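Local coordinates for protein extracellular ligand-binding receptor (Rhodopseudomonas palustris, PDB 3UKJ) that probably captures lignin-derived aromatic acids for a transport system, and binds 3-(4-hydroxyphenyl)pyruvic acid in its pocket, at residues P95-A100 / V113-P118; N133-V138 / M162-V167; N6-G11 / G39-K44. One frame throughout, in Å; residues are numbered along the deposited sequence. Where two conformers were deposited one is given.

Contact 1 (P95-A100 / V113-P118); sequences PHIALA and VVMPQP. With ENO (3-(4-hydroxy-phenyl)pyruvic acid), chain B.
Ile-97 CG2 presses against Met-115 CG at 3.4 Å, tighter than usual for two carbons. The selenomethionine chain bends at chi2 and chi3, which brings its terminal CE back to 3.9 Å from that same Ile-97 CG2. On the same flank Val-113 CG2 lies alongside Ile-97 CG1. Behind this dense patch the backbones bind straight: Ala-98 N meets Val-113 O at 2.7 Å (172° at the hydrogen), between bonds from Val-113 N to His-96 O and from Met-115 N to Ala-98 O. This is the parallel edge of the sheet in one Rossmann-like lobe of a periplasmic binding protein, strands 96-98 and 112-114 being joined through helix 106-109. Beyond Ala-98 the fit is looser: CA separation grows from 4.6 Å at Ala-98/Val-114 to 5.8 Å at Ala-100/Pro-116, and the Ala-100 methyl turns away. Here Pro-116 CG abuts Leu-99 O at 3.4 Å, while its CB touches the ligand hydroxyl O3 at 3.2 Å. Replaced by an alanine, Pro-116 would lack CG and CD, which is likely to open a gap beside the Leu-99 carbonyl and to leave the backbone at the pocket wall freer to turn. Ala-100 CB meets the ligand keto oxygen O4 at 3.5 Å.

Contact 2 (N133-V138 / M162-V167); sequences NNIKTV and MGLKIV
Thr-137 and Val-138 pair in parallel with Lys-165 and Ile-166, through three backbone bonds of 2.9 Å: Lys-165 N to Lys-136 O, Val-138 N to Lys-165 O and Val-167 N to Val-138 O. The first is the most bent, at 142° about the hydrogen, and the last is the straightest, at 162°. Before the paired part, Leu-164 reaches across with one branch: its CD2 comes to 3.2 Å from Ile-135 O, laying a methyl against that carbonyl, and Met-130 of helix 119-132 touches both side chains. Val-138 then sits between two neighbours on one face of the sheet, with CG2 4.2 Å from Leu-164 CB and CB 4.1 Å from Ile-166 CD1. These are ordinary apolar distances, and Leu-155 of helix 146-161 packs on both Val-138 and Ile-166. That helix links strand 137-143 to strand 165-172 in a beta-alpha-beta crossover, and strand 165-172 is the outermost of its sheet within the chain. At the C-terminal end of helix 146-161, Gly-163 closes the helix in a Schellman motif, at backbone angles where a CB would be pressed against the carbonyl O of Met-162. The face carrying Thr-137 and Lys-165 is more mixed. Thr-137 has OG1 between its backbone N and carbonyl carbon (chi1 50°), where it bonds to Asp-192 N, while CG2 meets Val-167 CG1 obliquely at 3.8 Å. Lys-165 keeps only its root at the strand pair, CB lying 3.6 Å from Lys-136 O, and the extended chain runs outward from an exposed position.

Contact 3 (N6-G11 / G39-K44); sequences NEITVG and GGHPIK
His-41 brings the edge of its ring up to the carbonyl of Asn-6. The separation of CD2 from Asn-6 O, 2.7 Å, is too short to be trusted in detail, Asn-6 having been modelled in two conformers. That oxygen is buried by the contact and has no hydrogen-bonding partner in the model. Within its own segment His-41 ND1 gives a weak 3.3 Å bond to Gly-39 O, lying in the ring plane, which can at most bias the ring's rotation; the positive phi of both Gly-39 and Gly-40 shapes this turn. His-41 CB also meets Ile-8 CD1 at 3.8 Å, the two side chains crossing at about a right angle. Pro-42 contributes its carbonyl: O accepts Ile-8 N at 2.9 Å with a nearly straight approach (169°), and the CA-H of Glu-7 leans on the same oxygen. Ile-43 then packs in two directions. Its chi2 of -58° folds CD1 over to 3.8 Å from Ile-8 CB, while CG2 meets Val-10 CG2 at 4.0 Å, so that both of its branches lie against the neighbouring strand. Lys-44 has both backbone groups engaged, N to Ile-8 O at 2.8 Å and O receiving Val-10 N. Its aliphatic root runs alongside Glu-7, CB being 3.7 Å from Glu-7 OE1, but in the conformer given the charged ends do not touch, and no salt bridge forms there. Helix 282-304 lies against this pair, Ile-298 on Ile-8 and Leu-302 on His-41. With the axes of 8-11 and 41-44 23° apart, strands 8-14 and 41-49 start out as a twisted parallel pair, helix 21-30 falling between them in sequence, as in the Rossmann-like lobes of periplasmic binding proteins.

How the contacts relate
All three contacts are parallel strand pairs, but their settings differ. Contact 1 is the core one, its centre about 8 Å from that of the chain; every touching residue is buried, and its far end becomes pocket wall. Contacts 2 and 3 are partly buried and lie at the two ends of the molecule, with centres about 50 Å apart on opposite sides of the chain's centre. Contacts 1 and 3 share one sheet, at different strands, whereas contact 2 belongs to the second large sheet. Chemistry follows place: contact 1 is apolar around its backbone bonds, while the peripheral pairs mix aliphatic groups on one face with lysines, a glutamate or a threonine on the other.

Contact 1 (P95-A100 / V113-P118)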
ATOM      1  N   PRO A  95     -18.439   1.641  -5.667  1.00 12.05           N
ATOM      2  CA  PRO A  95     -16.996   1.685  -5.981  1.00 12.35           C
ATOM      3  C   PRO A  95     -16.161   1.878  -4.710  1.00 11.47           C
ATOM      4  O   PRO A  95     -16.520   2.670  -3.826  1.00 12.53           O
ATOM      5  CB  PRO A  95     -16.864   2.919  -6.894  1.00 11.62           C
ATOM      6  CG  PRO A  95     -18.282   3.111  -7.512  1.00 12.50           C
ATOM      7  CD  PRO A  95     -19.209   2.695  -6.377  1.00 12.59           C
ATOM      8  N   HIS A  96     -15.123   1.056  -4.589  1.00 10.82           N
ATOM      9  CA  HIS A  96     -14.215   1.075  -3.453  1.00 11.07           C
ATOM     10  C   HIS A  96     -12.762   1.228  -3.929  1.00 10.77           C
ATOM     11  O   HIS A  96     -12.317   0.492  -4.830  1.00 10.79           O
ATOM     12  CB  HIS A  96     -14.400  -0.240  -2.668  1.00 10.92           C
ATOM     13  CG  HIS A  96     -13.312  -0.514  -1.689  1.00 10.87           C
ATOM     14  ND1 HIS A  96     -12.754  -1.760  -1.524  1.00 13.47           N
ATOM     15  CD2 HIS A  96     -12.627   0.324  -0.873  1.00 11.06           C
ATOM     16  CE1 HIS A  96     -11.790  -1.691  -0.616  1.00 11.96           C
ATOM     17  NE2 HIS A  96     -11.694  -0.434  -0.202  1.00 12.02           N
ATOM     18  N   ILE A  97     -12.063   2.235  -3.409  1.00 10.04           N
ATOM     19  CA  ILE A  97     -10.626   2.404  -3.707  1.00  9.91           C
ATOM     20  C   ILE A  97      -9.874   1.970  -2.466  1.00 10.03           C
ATOM     21  O   ILE A  97     -10.027   2.578  -1.366  1.00 10.11           O
ATOM     22  CB  ILE A  97     -10.281   3.882  -4.079  1.00  9.90           C
ATOM     23  CG1 ILE A  97     -11.025   4.264  -5.362  1.00 10.16           C
ATOM     24  CG2 ILE A  97      -8.788   4.011  -4.299  1.00 10.48           C
ATOM     25  CD1 ILE A  97     -10.985   5.737  -5.757  1.00 12.00           C
ATOM     26  N   ALA A  98      -9.224   0.808  -2.586  1.00 10.44           N
ATOM     27  CA  ALA A  98      -8.474   0.225  -1.491  1.00 10.68           C
ATOM     28  C   ALA A  98      -7.127   0.947  -1.277  1.00 10.00           C
ATOM     29  O   ALA A  98      -6.397   1.194  -2.233  1.00 12.11           O
ATOM     30  CB  ALA A  98      -8.237  -1.268  -1.756  1.00 11.04           C
ATOM     31  N   LEU A  99      -6.766   1.194  -0.007  1.00 11.00           N
ATOM     32  CA  LEU A  99      -5.488   1.840   0.280  1.00 11.51           C
ATOM     33  C   LEU A  99      -4.423   0.872   0.823  1.00 11.11           C
ATOM     34  O   LEU A  99      -3.303   1.298   1.204  1.00 12.37           O
ATOM     35  CB  LEU A  99      -5.676   3.063   1.193  1.00 11.54           C
ATOM     36  CG  LEU A  99      -6.683   4.141   0.733  1.00 11.12           C
ATOM     37  CD1 LEU A  99      -6.724   5.254   1.767  1.00 11.50           C
ATOM     38  CD2 LEU A  99      -6.271   4.647  -0.694  1.00 13.25           C
ATOM     39  N   ALA A 100      -4.768  -0.418   0.884  1.00 11.91           N
ATOM     40  CA  ALA A 100      -3.821  -1.499   1.268  1.00 11.82           C
ATOM     41  C   ALA A 100      -3.976  -2.634   0.248  1.00 12.82           C
ATOM     42  O   ALA A 100      -5.074  -2.821  -0.303  1.00 13.52           O
ATOM     43  CB  ALA A 100      -4.146  -2.031   2.715  1.00 12.30           C
ATOM     44  N   VAL A 113     -10.964  -1.328  -6.624  1.00 11.47           N
ATOM     45  CA  VAL A 113      -9.632  -1.134  -7.246  1.00 10.96           C
ATOM     46  C   VAL A 113      -8.665  -0.783  -6.147  1.00 10.83           C
ATOM     47  O   VAL A 113      -9.063  -0.516  -4.981  1.00 11.36           O
ATOM     48  CB  VAL A 113      -9.607  -0.004  -8.323  1.00 11.35           C
ATOM     49  CG1 VAL A 113     -10.469  -0.364  -9.548  1.00 12.32           C
ATOM     50  CG2 VAL A 113     -10.044   1.356  -7.724  1.00 11.28           C
ATOM     51  N   VAL A 114      -7.386  -0.987  -6.456  1.00 11.23           N
ATOM     52  CA  VAL A 114      -6.347  -0.975  -5.425  1.00 11.32           C
ATOM     53  C   VAL A 114      -5.226   0.026  -5.752  1.00 11.26           C
ATOM     54  O   VAL A 114      -4.664   0.022  -6.857  1.00 11.98           O
ATOM     55  CB  VAL A 114      -5.779  -2.409  -5.189  1.00 11.44           C
ATOM     56  CG1 VAL A 114      -4.826  -2.455  -3.999  1.00 12.93           C
ATOM     57  CG2 VAL A 114      -6.906  -3.410  -5.008  1.00 12.50           C
HETATM   58  N   MSE A 115      -4.955   0.910  -4.797  1.00 10.56           N
HETATM   59  CA  MSE A 115      -3.885   1.916  -4.985  1.00 11.06           C
HETATM   60  C   MSE A 115      -2.477   1.331  -4.763  1.00 11.30           C
HETATM   61  O   MSE A 115      -1.610   1.490  -5.618  1.00 11.28           O
HETATM   62  CB  MSE A 115      -4.110   3.185  -4.103  1.00 11.41           C
HETATM   63  CG  MSE A 115      -5.377   4.072  -4.431  1.00 12.03           C
HETATM   64 SE   MSE A 115      -5.264   4.718  -6.275  0.75 14.62          SE
HETATM   65  CE  MSE A 115      -6.220   3.381  -7.116  1.00 13.38           C
ATOM     66  N   PRO A 116      -2.252   0.609  -3.651  1.00 11.36           N
ATOM     67  CA  PRO A 116      -0.874   0.088  -3.511  1.00 11.95           C
ATOM     68  C   PRO A 116      -0.499  -0.899  -4.587  1.00 12.16           C
ATOM     69  O   PRO A 116      -1.351  -1.634  -5.092  1.00 12.13           O
ATOM     70  CB  PRO A 116      -0.889  -0.635  -2.169  1.00 13.10           C
ATOM     71  CG  PRO A 116      -2.111  -0.316  -1.543  1.00 13.12           C
ATOM     72  CD  PRO A 116      -3.007   0.486  -2.390  1.00 10.61           C
ATOM     73  N   GLN A 117       0.815  -1.048  -4.771  1.00 11.52           N
ATOM     74  CA  GLN A 117       1.333  -1.945  -5.805  1.00 10.02           C
ATOM     75  C   GLN A 117       1.034  -3.400  -5.403  1.00 10.19           C
ATOM     76  O   GLN A 117       0.996  -3.706  -4.194  1.00 10.17           O
ATOM     77  CB  GLN A 117       2.843  -1.780  -5.902  1.00 10.42           C
ATOM     78  CG  GLN A 117       3.278  -0.418  -6.507  1.00 10.83           C
ATOM     79  CD  GLN A 117       3.289   0.739  -5.516  1.00 10.69           C
ATOM     80  OE1 GLN A 117       3.103   0.563  -4.302  1.00 12.37           O
ATOM     81  NE2 GLN A 117       3.459   1.970  -6.058  1.00 13.36           N
ATOM     82  N   PRO A 118       0.707  -4.254  -6.403  1.00 10.50           N
ATOM     83  CA  PRO A 118       0.408  -5.650  -6.073  1.00 10.24           C
ATOM     84  C   PRO A 118       1.669  -6.353  -5.618  1.00 11.59           C
ATOM     85  O   PRO A 118       2.786  -5.982  -6.031  1.00 11.51           O
ATOM     86  CB  PRO A 118      -0.097  -6.236  -7.409  1.00 10.92           C
ATOM     87  CG  PRO A 118       0.549  -5.413  -8.450  1.00 11.99           C
ATOM     88  CD  PRO A 118       0.846  -4.053  -7.855  1.00 11.68           C
TER
HETATM   89  O4  ENO B 401      -1.401  -3.969   3.741  1.00 18.93           O
HETATM   90  C9  ENO B 401      -0.033  -0.839   2.935  1.00 15.54           C
HETATM   91  C8  ENO B 401       0.227  -0.156   1.731  1.00 14.56           C
HETATM   92  C7  ENO B 401       1.238  -0.655   0.911  1.00 16.04           C
HETATM   93  C6  ENO B 401       1.986  -1.792   1.244  1.00 14.44           C
HETATM   94  C5  ENO B 401       1.662  -2.518   2.377  1.00 15.56           C
HETATM   95  C4  ENO B 401       0.697  -2.009   3.251  1.00 16.18           C
HETATM   96  O3  ENO B 401       1.575   0.033  -0.211  1.00 21.48           O
HETATM   97  C3  ENO B 401       0.505  -2.716   4.578  1.00 17.74           C
HETATM   98  C2  ENO B 401      -0.538  -3.817   4.623  1.00 17.88           C
HETATM   99  C1  ENO B 401      -0.692  -4.555   5.889  1.00 16.49           C
HETATM  100  O2  ENO B 401      -1.617  -5.350   5.944  1.00 14.95           O
HETATM  101  O1  ENO B 401       0.103  -4.415   6.855  1.00 14.91           O

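Contact 2 (N133-V138 / M162-V167)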
ATOM      1  N   ASN A 133      22.681 -10.683  -6.310  1.00 20.50           N
ATOM      2  CA  ASN A 133      23.558 -10.591  -5.135  1.00 21.02           C
ATOM      3  C   ASN A 133      23.865 -11.914  -4.414  1.00 21.48           C
ATOM      4  O   ASN A 133      23.997 -11.961  -3.178  1.00 21.70           O
ATOM      5  CB  ASN A 133      23.018  -9.543  -4.162  1.00 20.83           C
ATOM      6  CG  ASN A 133      23.264  -8.141  -4.653  1.00 21.50           C
ATOM      7  OD1 ASN A 133      24.356  -7.597  -4.447  1.00 22.88           O
ATOM      8  ND2 ASN A 133      22.374  -7.658  -5.524  1.00 20.09           N
ATOM      9  N   ASN A 134      24.000 -12.979  -5.198  1.00 21.36           N
ATOM     10  CA  ASN A 134      24.542 -14.253  -4.680  1.00 21.74           C
ATOM     11  C   ASN A 134      23.643 -14.956  -3.639  1.00 21.23           C
ATOM     12  O   ASN A 134      24.108 -15.790  -2.862  1.00 21.76           O
ATOM     13  CB  ASN A 134      25.956 -14.008  -4.077  1.00 22.48           C
ATOM     14  CG  ASN A 134      26.831 -13.127  -4.955  1.00 25.73           C
ATOM     15  OD1 ASN A 134      27.163 -11.973  -4.584  1.00 30.63           O
ATOM     16  ND2 ASN A 134      27.124 -13.607  -6.159  1.00 26.30           N
ATOM     17  N   ILE A 135      22.347 -14.639  -3.619  1.00 19.25           N
ATOM     18  CA  ILE A 135      21.465 -15.254  -2.612  1.00 19.30           C
ATOM     19  C   ILE A 135      20.942 -16.588  -3.157  1.00 19.64           C
ATOM     20  O   ILE A 135      20.469 -16.634  -4.292  1.00 19.86           O
ATOM     21  CB  ILE A 135      20.271 -14.322  -2.327  1.00 18.33           C
ATOM     22  CG1 ILE A 135      20.754 -12.952  -1.763  1.00 17.75           C
ATOM     23  CG2 ILE A 135      19.239 -15.004  -1.425  1.00 18.10           C
ATOM     24  CD1 ILE A 135      21.709 -13.056  -0.581  1.00 16.87           C
ATOM     25  N   LYS A 136      21.159 -17.673  -2.408  0.50 19.64           N
ATOM     26  CA  LYS A 136      20.646 -18.993  -2.794  0.50 19.59           C
ATOM     27  C   LYS A 136      19.491 -19.462  -1.898  0.50 19.07           C
ATOM     28  O   LYS A 136      18.622 -20.202  -2.356  0.50 19.38           O
ATOM     29  CB  LYS A 136      21.766 -20.040  -2.789  0.50 19.66           C
ATOM     30  CG  LYS A 136      22.801 -19.856  -3.899  0.50 20.54           C
ATOM     31  CD  LYS A 136      23.868 -20.942  -3.836  0.50 20.56           C
ATOM     32  CE  LYS A 136      25.072 -20.482  -3.010  0.50 21.85           C
ATOM     33  NZ  LYS A 136      26.176 -21.479  -3.012  0.50 22.59           N
ATOM     34  N   THR A 137      19.597 -19.189  -0.597  1.00 18.36           N
ATOM     35  CA  THR A 137      18.609 -19.619   0.394  1.00 17.57           C
ATOM     36  C   THR A 137      17.940 -18.400   1.047  1.00 16.78           C
ATOM     37  O   THR A 137      18.583 -17.364   1.268  1.00 15.66           O
ATOM     38  CB  THR A 137      19.256 -20.449   1.513  1.00 17.55           C
ATOM     39  OG1 THR A 137      20.393 -19.736   2.012  1.00 17.24           O
ATOM     40  CG2 THR A 137      19.705 -21.831   1.010  1.00 16.88           C
ATOM     41  N   VAL A 138      16.631 -18.509   1.294  1.00 16.05           N
ATOM     42  CA  VAL A 138      15.824 -17.387   1.778  1.00 15.53           C
ATOM     43  C   VAL A 138      14.904 -17.859   2.884  1.00 14.84           C
ATOM     44  O   VAL A 138      14.334 -18.961   2.789  1.00 15.14           O
ATOM     45  CB  VAL A 138      14.917 -16.801   0.684  1.00 15.07           C
ATOM     46  CG1 VAL A 138      14.344 -15.439   1.151  1.00 15.09           C
ATOM     47  CG2 VAL A 138      15.688 -16.612  -0.603  1.00 17.49           C
HETATM   48  N   MSE A 162      12.812 -18.992  -9.894  1.00 19.65           N
HETATM   49  CA  MSE A 162      14.057 -18.284 -10.215  1.00 20.66           C
HETATM   50  C   MSE A 162      15.261 -19.028  -9.605  1.00 20.46           C
HETATM   51  O   MSE A 162      16.416 -18.607  -9.751  1.00 20.60           O
HETATM   52  CB  MSE A 162      13.962 -16.845  -9.674  1.00 20.99           C
HETATM   53  CG  MSE A 162      12.851 -16.028 -10.370  1.00 22.06           C
HETATM   54 SE   MSE A 162      12.446 -14.340  -9.427  0.75 25.68          SE
HETATM   55  CE  MSE A 162      14.260 -13.851  -9.312  1.00 22.86           C
ATOM     56  N   GLY A 163      14.983 -20.179  -8.986  1.00 20.66           N
ATOM     57  CA  GLY A 163      16.018 -21.035  -8.432  1.00 20.44           C
ATOM     58  C   GLY A 163      16.490 -20.712  -7.035  1.00 20.82           C
ATOM     59  O   GLY A 163      17.431 -21.362  -6.559  1.00 22.36           O
ATOM     60  N   LEU A 164      15.708 -19.906  -6.308  1.00 19.94           N
ATOM     61  CA  LEU A 164      15.959 -19.651  -4.876  1.00 19.32           C
ATOM     62  C   LEU A 164      15.377 -20.821  -4.090  1.00 19.91           C
ATOM     63  O   LEU A 164      14.378 -21.405  -4.503  1.00 20.03           O
ATOM     64  CB  LEU A 164      15.313 -18.320  -4.429  1.00 19.30           C
ATOM     65  CG  LEU A 164      15.834 -17.053  -5.135  1.00 18.70           C
ATOM     66  CD1 LEU A 164      15.012 -15.826  -4.863  1.00 18.36           C
ATOM     67  CD2 LEU A 164      17.296 -16.817  -4.802  1.00 20.37           C
ATOM     68  N   LYS A 165      15.874 -21.031  -2.871  1.00 18.10           N
ATOM     69  CA  LYS A 165      15.417 -22.135  -2.060  1.00 19.03           C
ATOM     70  C   LYS A 165      14.914 -21.545  -0.764  1.00 18.60           C
ATOM     71  O   LYS A 165      15.613 -20.777  -0.105  1.00 18.96           O
ATOM     72  CB  LYS A 165      16.581 -23.092  -1.763  1.00 19.84           C
ATOM     73  CG  LYS A 165      16.209 -24.291  -0.899  1.00 23.75           C
ATOM     74  CD  LYS A 165      17.404 -25.221  -0.660  1.00 28.53           C
ATOM     75  CE  LYS A 165      17.020 -26.359   0.301  1.00 31.80           C
ATOM     76  NZ  LYS A 165      18.189 -26.895   1.069  1.00 35.54           N
ATOM     77  N   ILE A 166      13.655 -21.817  -0.463  1.00 19.19           N
ATOM     78  CA  ILE A 166      13.050 -21.320   0.778  1.00 18.58           C
ATOM     79  C   ILE A 166      13.324 -22.325   1.880  1.00 19.20           C
ATOM     80  O   ILE A 166      12.823 -23.447   1.809  1.00 19.52           O
ATOM     81  CB  ILE A 166      11.516 -21.113   0.609  1.00 19.16           C
ATOM     82  CG1 ILE A 166      11.186 -20.405  -0.720  1.00 20.31           C
ATOM     83  CG2 ILE A 166      10.908 -20.477   1.843  1.00 19.67           C
ATOM     84  CD1 ILE A 166      11.946 -19.107  -1.002  1.00 21.11           C
ATOM     85  N   VAL A 167      13.902 -21.843   2.989  1.00 18.05           N
ATOM     86  CA  VAL A 167      14.456 -22.713   4.055  1.00 18.33           C
ATOM     87  C   VAL A 167      13.859 -22.506   5.447  1.00 18.55           C
ATOM     88  O   VAL A 167      14.195 -23.230   6.391  1.00 18.75           O
ATOM     89  CB  VAL A 167      16.015 -22.658   4.128  1.00 18.27           C
ATOM     90  CG1 VAL A 167      16.620 -23.075   2.762  1.00 17.93           C
ATOM     91  CG2 VAL A 167      16.499 -21.241   4.543  1.00 17.43           C
TER

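Contact 3 (N6-G11 / G39-K44)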
ATOM      1  N   ASN A   6     -26.046  18.679  -4.411  0.50 22.18           N
ATOM      2  CA  ASN A   6     -25.372  18.208  -5.663  0.50 21.71           C
ATOM      3  C   ASN A   6     -23.933  17.728  -5.411  0.50 20.94           C
ATOM      4  O   ASN A   6     -23.158  17.471  -6.337  0.50 20.66           O
ATOM      5  CB  ASN A   6     -25.408  19.305  -6.713  0.50 22.43           C
ATOM      6  CG  ASN A   6     -24.365  20.374  -6.476  0.50 23.17           C
ATOM      7  OD1 ASN A   6     -24.047  20.723  -5.339  0.50 24.54           O
ATOM      8  ND2 ASN A   6     -23.756  20.833  -7.560  0.50 24.76           N
ATOM      9  N   GLU A   7     -23.589  17.639  -4.136  1.00 20.11           N
ATOM     10  CA  GLU A   7     -22.333  17.054  -3.674  1.00 18.83           C
ATOM     11  C   GLU A   7     -22.120  15.573  -4.058  1.00 17.66           C
ATOM     12  O   GLU A   7     -23.074  14.809  -4.287  1.00 16.83           O
ATOM     13  CB  GLU A   7     -22.157  17.265  -2.161  1.00 19.40           C
ATOM     14  CG  GLU A   7     -22.914  16.272  -1.317  1.00 22.00           C
ATOM     15  CD  GLU A   7     -23.279  16.786   0.080  1.00 27.60           C
ATOM     16  OE1 GLU A   7     -22.700  17.786   0.563  1.00 29.15           O
ATOM     17  OE2 GLU A   7     -24.278  16.270   0.611  1.00 30.34           O
ATOM     18  N   ILE A   8     -20.846  15.220  -4.186  1.00 15.64           N
ATOM     19  CA  ILE A   8     -20.411  13.834  -4.388  1.00 15.47           C
ATOM     20  C   ILE A   8     -19.821  13.386  -3.073  1.00 14.40           C
ATOM     21  O   ILE A   8     -19.055  14.130  -2.443  1.00 15.80           O
ATOM     22  CB  ILE A   8     -19.383  13.720  -5.519  1.00 14.53           C
ATOM     23  CG1 ILE A   8     -20.054  14.029  -6.857  1.00 15.40           C
ATOM     24  CG2 ILE A   8     -18.738  12.308  -5.552  1.00 14.49           C
ATOM     25  CD1 ILE A   8     -19.073  14.304  -8.014  1.00 14.16           C
ATOM     26  N   THR A   9     -20.301  12.244  -2.576  1.00 14.18           N
ATOM     27  CA  THR A   9     -20.001  11.825  -1.210  1.00 13.25           C
ATOM     28  C   THR A   9     -18.973  10.679  -1.197  1.00 12.48           C
ATOM     29  O   THR A   9     -19.176   9.629  -1.821  1.00 13.24           O
ATOM     30  CB  THR A   9     -21.297  11.406  -0.460  1.00 12.01           C
ATOM     31  OG1 THR A   9     -22.264  12.479  -0.542  1.00 16.28           O
ATOM     32  CG2 THR A   9     -21.009  11.072   0.988  1.00 14.04           C
ATOM     33  N   VAL A  10     -17.875  10.884  -0.474  1.00 10.98           N
ATOM     34  CA  VAL A  10     -16.771   9.902  -0.414  1.00 11.50           C
ATOM     35  C   VAL A  10     -16.573   9.537   1.036  1.00 10.91           C
ATOM     36  O   VAL A  10     -16.206  10.388   1.833  1.00 12.95           O
ATOM     37  CB  VAL A  10     -15.442  10.442  -1.026  1.00 10.73           C
ATOM     38  CG1 VAL A  10     -14.338   9.340  -0.987  1.00 10.64           C
ATOM     39  CG2 VAL A  10     -15.659  10.868  -2.503  1.00 12.47           C
ATOM     40  N   GLY A  11     -16.792   8.265   1.357  1.00 11.79           N
ATOM     41  CA  GLY A  11     -16.581   7.768   2.710  1.00 11.09           C
ATOM     42  C   GLY A  11     -15.221   7.121   2.782  1.00 11.36           C
ATOM     43  O   GLY A  11     -14.886   6.264   1.960  1.00 12.89           O
ATOM     44  N   GLY A  39     -15.182  18.047 -11.247  1.00 17.28           N
ATOM     45  CA  GLY A  39     -16.236  17.973 -12.265  1.00 17.86           C
ATOM     46  C   GLY A  39     -17.306  19.056 -12.077  1.00 17.68           C
ATOM     47  O   GLY A  39     -18.449  18.913 -12.538  1.00 18.83           O
ATOM     48  N   GLY A  40     -16.978  20.103 -11.327  1.00 17.34           N
ATOM     49  CA  GLY A  40     -17.936  21.179 -11.054  1.00 16.77           C
ATOM     50  C   GLY A  40     -18.860  20.926  -9.863  1.00 16.52           C
ATOM     51  O   GLY A  40     -19.832  21.663  -9.681  1.00 16.73           O
ATOM     52  N   HIS A  41     -18.591  19.846  -9.118  1.00 14.89           N
ATOM     53  CA  HIS A  41     -19.366  19.470  -7.935  1.00 15.24           C
ATOM     54  C   HIS A  41     -18.522  19.527  -6.670  1.00 14.48           C
ATOM     55  O   HIS A  41     -17.385  19.060  -6.679  1.00 15.13           O
ATOM     56  CB  HIS A  41     -19.876  18.040  -8.105  1.00 15.67           C
ATOM     57  CG  HIS A  41     -21.011  17.925  -9.076  1.00 16.25           C
ATOM     58  ND1 HIS A  41     -20.838  17.966 -10.447  1.00 19.25           N
ATOM     59  CD2 HIS A  41     -22.342  17.780  -8.869  1.00 16.27           C
ATOM     60  CE1 HIS A  41     -22.026  17.981 -11.028  1.00 17.22           C
ATOM     61  NE2 HIS A  41     -22.942  17.764 -10.104  1.00 19.15           N
ATOM     62  N   PRO A  42     -19.118  19.918  -5.527  1.00 14.85           N
ATOM     63  CA  PRO A  42     -18.351  19.810  -4.286  1.00 14.60           C
ATOM     64  C   PRO A  42     -18.209  18.363  -3.829  1.00 14.45           C
ATOM     65  O   PRO A  42     -19.088  17.526  -4.136  1.00 14.81           O
ATOM     66  CB  PRO A  42     -19.202  20.554  -3.266  1.00 14.49           C
ATOM     67  CG  PRO A  42     -20.226  21.282  -4.012  1.00 16.27           C
ATOM     68  CD  PRO A  42     -20.418  20.587  -5.335  1.00 14.82           C
ATOM     69  N   ILE A  43     -17.063  18.049  -3.225  1.00 13.74           N
ATOM     70  CA  ILE A  43     -16.876  16.758  -2.593  1.00 14.52           C
ATOM     71  C   ILE A  43     -17.136  16.843  -1.091  1.00 15.31           C
ATOM     72  O   ILE A  43     -16.649  17.747  -0.402  1.00 17.03           O
ATOM     73  CB  ILE A  43     -15.437  16.222  -2.805  1.00 13.29           C
ATOM     74  CG1 ILE A  43     -15.077  16.169  -4.315  1.00 13.10           C
ATOM     75  CG2 ILE A  43     -15.240  14.852  -2.128  1.00 15.43           C
ATOM     76  CD1 ILE A  43     -15.985  15.325  -5.141  1.00 16.46           C
ATOM     77  N   LYS A  44     -17.998  15.962  -0.598  0.50 15.89           N
ATOM     78  CA  LYS A  44     -18.215  15.834   0.845  0.50 15.97           C
ATOM     79  C   LYS A  44     -17.506  14.567   1.307  0.50 16.15           C
ATOM     80  O   LYS A  44     -17.821  13.475   0.829  0.50 15.77           O
ATOM     81  CB  LYS A  44     -19.711  15.718   1.133  0.50 16.16           C
ATOM     82  CG  LYS A  44     -20.083  15.706   2.620  0.50 18.09           C
ATOM     83  CD  LYS A  44     -19.673  16.979   3.317  0.50 21.36           C
ATOM     84  CE  LYS A  44     -19.915  16.878   4.825  0.50 23.52           C
ATOM     85  NZ  LYS A  44     -21.199  16.158   5.125  0.50 24.94           N
TER